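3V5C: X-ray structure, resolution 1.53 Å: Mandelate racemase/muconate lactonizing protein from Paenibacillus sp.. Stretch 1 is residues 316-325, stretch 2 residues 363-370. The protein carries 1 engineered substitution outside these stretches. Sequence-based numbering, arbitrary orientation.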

# COMPACT_ATOMS: atom_id res chain seq x y z
N ALA A 316 7.64 1.94 3.79
CA ALA A 316 6.84 2.73 4.71
C ALA A 316 6.24 3.94 4.02
O ALA A 316 5.12 4.34 4.33
CB ALA A 316 7.66 3.15 5.93
N TYR A 317 6.98 4.51 3.07
CA TYR A 317 6.52 5.74 2.44
C TYR A 317 5.18 5.53 1.74
O TYR A 317 4.35 6.43 1.69
CB TYR A 317 7.56 6.23 1.43
CG TYR A 317 7.22 7.57 0.82
CD1 TYR A 317 6.48 7.66 -0.35
CD2 TYR A 317 7.63 8.75 1.44
CE1 TYR A 317 6.18 8.89 -0.91
CE2 TYR A 317 7.32 10.01 0.89
CZ TYR A 317 6.60 10.05 -0.29
OH TYR A 317 6.29 11.26 -0.85
N GLY A 318 4.97 4.34 1.20
CA GLY A 318 3.75 4.04 0.47
C GLY A 318 2.48 4.13 1.29
O GLY A 318 1.40 4.32 0.73
N ILE A 319 2.59 3.97 2.60
CA ILE A 319 1.44 4.12 3.47
C ILE A 319 0.83 5.51 3.34
O ILE A 319 -0.40 5.66 3.17
CB ILE A 319 1.86 3.87 4.93
CG1 ILE A 319 2.36 2.43 5.06
CG2 ILE A 319 0.70 4.19 5.89
CD1 ILE A 319 3.00 2.16 6.44
N TYR A 320 1.68 6.52 3.42
CA TYR A 320 1.26 7.92 3.44
C TYR A 320 0.77 8.32 2.05
O TYR A 320 -0.25 9.00 1.91
CB TYR A 320 2.41 8.79 4.01
CG TYR A 320 2.90 8.13 5.27
CD1 TYR A 320 2.14 8.18 6.44
CD2 TYR A 320 4.05 7.35 5.28
CE1 TYR A 320 2.54 7.51 7.59
CE2 TYR A 320 4.46 6.68 6.43
CZ TYR A 320 3.70 6.77 7.58
OH TYR A 320 4.08 6.09 8.73
N ALA A 321 1.48 7.85 1.03
CA ALA A 321 1.06 8.03 -0.36
C ALA A 321 -0.35 7.50 -0.59
O ALA A 321 -1.20 8.16 -1.18
CB ALA A 321 2.05 7.36 -1.29
N SER A 322 -0.59 6.27 -0.13
CA SER A 322 -1.92 5.66 -0.23
C SER A 322 -3.00 6.53 0.37
O SER A 322 -4.09 6.69 -0.19
CB SER A 322 -1.93 4.30 0.47
OG SER A 322 -1.02 3.40 -0.12
N GLY A 323 -2.74 7.08 1.55
CA GLY A 323 -3.69 7.97 2.19
C GLY A 323 -4.09 9.14 1.29
O GLY A 323 -5.28 9.43 1.16
N HIS A 324 -3.12 9.79 0.66
CA HIS A 324 -3.44 10.88 -0.26
C HIS A 324 -4.14 10.41 -1.53
O HIS A 324 -5.03 11.09 -2.04
CB HIS A 324 -2.18 11.67 -0.63
CG HIS A 324 -1.67 12.55 0.47
ND1 HIS A 324 -1.84 13.92 0.46
CD2 HIS A 324 -1.02 12.25 1.62
CE1 HIS A 324 -1.29 14.43 1.55
NE2 HIS A 324 -0.79 13.44 2.27
N LEU A 325 -3.76 9.25 -2.05
CA LEU A 325 -4.36 8.74 -3.27
C LEU A 325 -5.86 8.57 -3.11
O LEU A 325 -6.63 8.74 -4.05
CB LEU A 325 -3.77 7.37 -3.63
CG LEU A 325 -4.38 6.64 -4.82
CD1 LEU A 325 -4.15 7.44 -6.10
CD2 LEU A 325 -3.78 5.24 -4.96
N PRO A 363 1.46 20.82 3.76
CA PRO A 363 1.82 20.81 2.34
C PRO A 363 2.45 19.50 1.86
O PRO A 363 3.13 18.80 2.61
CB PRO A 363 2.85 21.96 2.23
CG PRO A 363 2.54 22.85 3.42
CD PRO A 363 2.13 21.90 4.50
N GLY A 364 2.22 19.21 0.58
CA GLY A 364 2.77 18.02 -0.06
C GLY A 364 2.22 16.77 0.60
O GLY A 364 1.01 16.63 0.82
N PHE A 365 3.11 15.84 0.91
CA PHE A 365 2.67 14.61 1.57
C PHE A 365 2.69 14.71 3.09
O PHE A 365 2.45 13.73 3.78
CB PHE A 365 3.46 13.38 1.09
CG PHE A 365 3.14 12.96 -0.33
CD1 PHE A 365 1.99 12.22 -0.62
CD2 PHE A 365 3.97 13.34 -1.37
CE1 PHE A 365 1.69 11.84 -1.94
CE2 PHE A 365 3.69 12.97 -2.68
CZ PHE A 365 2.53 12.22 -2.97
N GLY A 366 2.95 15.90 3.62
CA GLY A 366 2.86 16.09 5.06
C GLY A 366 3.93 15.38 5.87
O GLY A 366 3.83 15.28 7.08
N ILE A 367 4.95 14.89 5.19
CA ILE A 367 6.08 14.22 5.84
C ILE A 367 7.26 15.18 5.91
O ILE A 367 7.62 15.79 4.91
CB ILE A 367 6.49 12.98 5.03
CG1 ILE A 367 5.33 12.00 4.96
CG2 ILE A 367 7.75 12.35 5.63
CD1 ILE A 367 5.59 10.80 4.04
N VAL A 368 7.86 15.33 7.09
CA VAL A 368 8.97 16.25 7.23
C VAL A 368 10.28 15.47 7.29
O VAL A 368 10.53 14.71 8.23
CB VAL A 368 8.81 17.16 8.48
CG1 VAL A 368 10.00 18.13 8.59
CG2 VAL A 368 7.50 17.91 8.39
N PHE A 369 11.11 15.63 6.26
CA PHE A 369 12.40 14.96 6.23
C PHE A 369 13.48 15.77 6.93
O PHE A 369 13.45 17.01 6.94
CB PHE A 369 12.81 14.61 4.79
CG PHE A 369 11.97 13.53 4.19
CD1 PHE A 369 12.41 12.21 4.16
CD2 PHE A 369 10.72 13.82 3.66
CE1 PHE A 369 11.62 11.20 3.62
CE2 PHE A 369 9.92 12.81 3.10
CZ PHE A 369 10.37 11.49 3.10
N ASP A 370 14.41 15.06 7.55
CA ASP A 370 15.55 15.65 8.22
C ASP A 370 16.55 16.00 7.14
O ASP A 370 17.25 15.14 6.63
CB ASP A 370 16.14 14.65 9.22
CG ASP A 370 17.31 15.21 10.00
OD1 ASP A 370 17.98 16.12 9.49
OD2 ASP A 370 17.55 14.72 11.13

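The contact is made by aromatic and apolar packing; no hydrogen bond crosses between the stretches. Phe-365 is central to it and has the largest area covered by the other stretch.

Two aromatic pairs are edge-to-face. Tyr-317 turns its edge toward the face of Phe-365, with centroids 5.9 Å apart and planes at 67°. Phe-365 in turn points its edge at the face of His-324, with centroids 5.1 Å apart and planes at 72°. Its ring thus links residues almost two helical turns apart. Between them in sequence, Ala-321 CA lies 4.2 Å from Phe-365 CE1, so the ring also rests near the helix backbone.

Apolar contacts extend the packing. Ile-367 CD1 lies 3.7 Å from Tyr-317 CE2 and 3.8 Å from Tyr-320 CB, so one methyl touches both tyrosines. Phe-369 CZ meets Tyr-317 CE2 at 4.0 Å, edge against edge.

Polar atoms also come close. Tyr-317 OH is 3.2 Å from Phe-365 CD2, and His-324 CE1 is 3.3 Å from Gly-364 O. Both His-324 ring nitrogens are hydrogen-bonded elsewhere in the structure.

Within stretch 2, a type II' turn from Pro-363 to Gly-366 presents Phe-365. Gly-366 N donates to Pro-363 O at 3.1 Å, and the positive phi of Gly-364 favours glycine.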